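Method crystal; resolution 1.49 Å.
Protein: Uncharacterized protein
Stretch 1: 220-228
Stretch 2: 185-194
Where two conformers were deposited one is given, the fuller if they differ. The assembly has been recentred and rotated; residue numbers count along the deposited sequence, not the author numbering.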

# COMPACT_ATOMS: atom_id res chain seq x y z
N PHE A 220 6.39 -11.50 10.68
CA PHE A 220 5.43 -10.50 10.30
C PHE A 220 4.76 -9.93 11.52
O PHE A 220 4.02 -10.62 12.22
CB PHE A 220 4.41 -11.17 9.39
CG PHE A 220 3.43 -10.24 8.78
CD1 PHE A 220 3.73 -9.56 7.61
CD2 PHE A 220 2.18 -10.08 9.35
CE1 PHE A 220 2.77 -8.72 7.00
CE2 PHE A 220 1.22 -9.27 8.76
CZ PHE A 220 1.51 -8.58 7.60
N THR A 221 4.94 -8.63 11.74
CA THR A 221 4.38 -7.97 12.91
C THR A 221 3.36 -6.97 12.46
O THR A 221 3.66 -6.12 11.59
CB THR A 221 5.48 -7.27 13.70
OG1 THR A 221 6.49 -8.23 14.04
CG2 THR A 221 4.91 -6.61 14.95
N TYR A 222 2.17 -7.04 13.04
CA TYR A 222 1.11 -6.09 12.71
C TYR A 222 0.49 -5.52 13.98
O TYR A 222 0.87 -5.90 15.10
CB TYR A 222 0.06 -6.69 11.79
CG TYR A 222 -0.82 -7.79 12.36
CD1 TYR A 222 -0.38 -9.10 12.43
CD2 TYR A 222 -2.11 -7.49 12.79
CE1 TYR A 222 -1.20 -10.10 12.92
CE2 TYR A 222 -2.95 -8.47 13.26
CZ TYR A 222 -2.50 -9.79 13.33
OH TYR A 222 -3.32 -10.81 13.81
N TYR A 223 -0.39 -4.55 13.81
CA TYR A 223 -0.81 -3.69 14.89
C TYR A 223 -2.29 -3.37 14.80
O TYR A 223 -2.78 -2.94 13.75
CB TYR A 223 -0.01 -2.35 14.86
CG TYR A 223 1.47 -2.54 14.67
CD1 TYR A 223 2.33 -2.80 15.72
CD2 TYR A 223 2.00 -2.52 13.38
CE1 TYR A 223 3.70 -3.01 15.50
CE2 TYR A 223 3.35 -2.71 13.15
CZ TYR A 223 4.19 -2.97 14.17
OH TYR A 223 5.51 -3.19 13.86
N ILE A 224 -2.99 -3.55 15.91
CA ILE A 224 -4.42 -3.29 15.94
C ILE A 224 -4.65 -1.97 16.66
O ILE A 224 -4.21 -1.78 17.81
CB ILE A 224 -5.13 -4.46 16.68
CG1 ILE A 224 -4.85 -5.81 15.98
CG2 ILE A 224 -6.64 -4.20 16.77
CD1 ILE A 224 -5.37 -6.99 16.75
N PRO A 225 -5.38 -1.05 16.03
CA PRO A 225 -5.52 0.27 16.64
C PRO A 225 -6.45 0.27 17.83
O PRO A 225 -7.27 -0.63 18.00
CB PRO A 225 -6.12 1.11 15.50
CG PRO A 225 -6.87 0.13 14.64
CD PRO A 225 -6.05 -1.16 14.72
N SER A 226 -6.34 1.34 18.61
CA SER A 226 -7.10 1.49 19.85
C SER A 226 -8.53 2.02 19.66
O SER A 226 -9.38 1.79 20.49
CB SER A 226 -6.32 2.40 20.83
OG SER A 226 -6.24 3.74 20.35
N THR A 227 -8.78 2.72 18.55
CA THR A 227 -10.09 3.29 18.29
C THR A 227 -11.07 2.23 17.84
O THR A 227 -10.75 1.38 16.99
CB THR A 227 -9.97 4.43 17.25
OG1 THR A 227 -9.08 5.44 17.75
CG2 THR A 227 -11.34 5.09 16.92
N ASP A 228 -12.28 2.26 18.41
CA ASP A 228 -13.30 1.30 18.03
C ASP A 228 -13.78 1.58 16.60
O ASP A 228 -13.79 2.73 16.14
CB ASP A 228 -14.48 1.32 19.02
CG ASP A 228 -15.44 0.16 18.81
OD1 ASP A 228 -14.98 -0.94 18.46
OD2 ASP A 228 -16.66 0.35 19.01
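Stretch 2 185-194: VKELSTYKTE

The apolar centre of the contact is the ring of Tyr223 (chi1 m), a buried residue. Leu188 CD1 lies over one face of this ring, 4.0 Å from its centroid and 19° off the normal, a CH-pi contact, while Thr193 OG1 sits at the ring edge, 3.6 Å from Tyr223 CD1. Tyr191 (chi1 m) packs obliquely alongside: its CD2 is 3.7 Å from Tyr223 CB, and its CE2 is 3.6 Å from Pro225 CB, so one ring spans the end of the strand and the proline that follows it. Leu188 opens a short 3-10 segment, 188-190, and its CA-to-CB bond points toward stretch 1; from Tyr191 on the chain is extended, and residues 192-194 form a strand beside strand 220-224. The two strands are antiparallel, with axes 4.6 Å apart at closest approach and crossing at 152°. Tyr223 pairs with Thr193 at a non-hydrogen-bonded position, their CA atoms 4.6 Å apart. The flanking pairs carry the hydrogen bonds: Ile224 N to Lys192 O (2.8 Å) and Lys192 N to Ile224 O (2.9 Å), then Glu194 N to Tyr222 O (2.8 Å) and Tyr222 N to Glu194 O (2.9 Å). Tyr222, Ile224, Lys192 and Glu194 direct their side chains to the sheet face opposite Tyr223 and Thr193. There Glu194 CB lies over the Tyr222 ring (chi1 p), 3.6 Å from its centroid, and Glu194 CG approaches Ile224 CD1 at 3.9 Å; the aliphatic part of the glutamate thus packs against both neighbours. At the polar edge, Thr190 OG1 donates to Glu187 O (2.7 Å), within stretch 2, and accepts from a water at 2.8 Å. The same water accepts from Ser226 N (2.9 Å), bridging the stretches where Ser226 CB approaches Thr190 O at 3.5 Å. Beyond it, Lys186 CD reaches within 4.0 Å of Ser226 OG.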

# COMPACT_ATOMS: atom_id res chain seq x y z
N VAL A 185 -1.42 10.45 13.17
CA VAL A 185 -1.52 9.15 13.79
C VAL A 185 -1.12 9.21 15.26
O VAL A 185 -0.43 10.14 15.73
CB VAL A 185 -0.66 8.08 13.07
CG1 VAL A 185 -1.07 7.96 11.60
CG2 VAL A 185 0.82 8.39 13.19
N LYS A 186 -1.61 8.22 15.99
CA LYS A 186 -1.14 7.97 17.34
C LYS A 186 0.16 7.19 17.29
O LYS A 186 0.54 6.61 16.26
CB LYS A 186 -2.18 7.19 18.12
CG LYS A 186 -3.50 7.92 18.31
CD LYS A 186 -4.42 7.14 19.25
CE LYS A 186 -5.78 7.75 19.43
NZ LYS A 186 -5.69 9.11 20.02
N GLU A 187 0.82 7.16 18.44
CA GLU A 187 2.01 6.38 18.64
C GLU A 187 1.72 4.89 18.43
O GLU A 187 0.65 4.41 18.77
CB GLU A 187 2.48 6.68 20.09
CG GLU A 187 2.49 8.21 20.36
CD GLU A 187 1.29 9.07 21.08
OE1 GLU A 187 -0.00 9.33 20.91
OE2 GLU A 187 1.91 9.81 21.85
N LEU A 188 2.69 4.16 17.89
CA LEU A 188 2.51 2.72 17.69
C LEU A 188 2.29 1.97 19.02
O LEU A 188 1.63 0.92 19.07
CB LEU A 188 3.69 2.18 16.89
CG LEU A 188 3.48 1.04 15.96
CD1 LEU A 188 2.23 1.12 15.10
CD2 LEU A 188 4.72 0.88 15.09
N SER A 189 2.78 2.53 20.11
CA SER A 189 2.58 1.91 21.43
C SER A 189 1.13 1.87 21.87
O SER A 189 0.77 1.11 22.76
CB SER A 189 3.41 2.61 22.50
OG SER A 189 4.79 2.49 22.27
N THR A 190 0.27 2.66 21.24
CA THR A 190 -1.16 2.66 21.56
C THR A 190 -1.89 1.49 20.90
O THR A 190 -3.06 1.20 21.20
CB THR A 190 -1.86 3.98 21.12
OG1 THR A 190 -1.90 4.10 19.69
CG2 THR A 190 -1.16 5.17 21.72
N TYR A 191 -1.22 0.83 19.96
CA TYR A 191 -1.82 -0.29 19.23
C TYR A 191 -1.46 -1.61 19.96
O TYR A 191 -0.47 -1.66 20.70
CB TYR A 191 -1.21 -0.36 17.83
CG TYR A 191 -1.58 0.75 16.84
CD1 TYR A 191 -1.20 2.07 17.03
CD2 TYR A 191 -2.24 0.44 15.67
CE1 TYR A 191 -1.54 3.03 16.10
CE2 TYR A 191 -2.57 1.42 14.75
CZ TYR A 191 -2.21 2.69 14.96
OH TYR A 191 -2.56 3.64 14.01
N LYS A 192 -2.24 -2.66 19.72
CA LYS A 192 -1.91 -4.01 20.16
C LYS A 192 -1.07 -4.67 19.09
O LYS A 192 -1.46 -4.75 17.92
CB LYS A 192 -3.17 -4.85 20.43
CG LYS A 192 -2.88 -6.24 20.97
CD LYS A 192 -4.16 -7.04 21.20
N THR A 193 0.11 -5.11 19.49
CA THR A 193 1.03 -5.74 18.58
C THR A 193 0.74 -7.24 18.51
O THR A 193 0.54 -7.91 19.54
CB THR A 193 2.47 -5.52 19.07
OG1 THR A 193 2.78 -4.12 18.99
CG2 THR A 193 3.45 -6.24 18.19
N GLU A 194 0.71 -7.74 17.27
CA GLU A 194 0.51 -9.14 16.99
C GLU A 194 1.64 -9.63 16.06
O GLU A 194 2.12 -8.91 15.21
CB GLU A 194 -0.83 -9.36 16.29
CG GLU A 194 -2.04 -8.90 17.09
CD GLU A 194 -2.40 -9.77 18.29
OE1 GLU A 194 -1.89 -10.89 18.43
OE2 GLU A 194 -3.24 -9.32 19.11
O HOH W 1 -4.32 3.41 18.42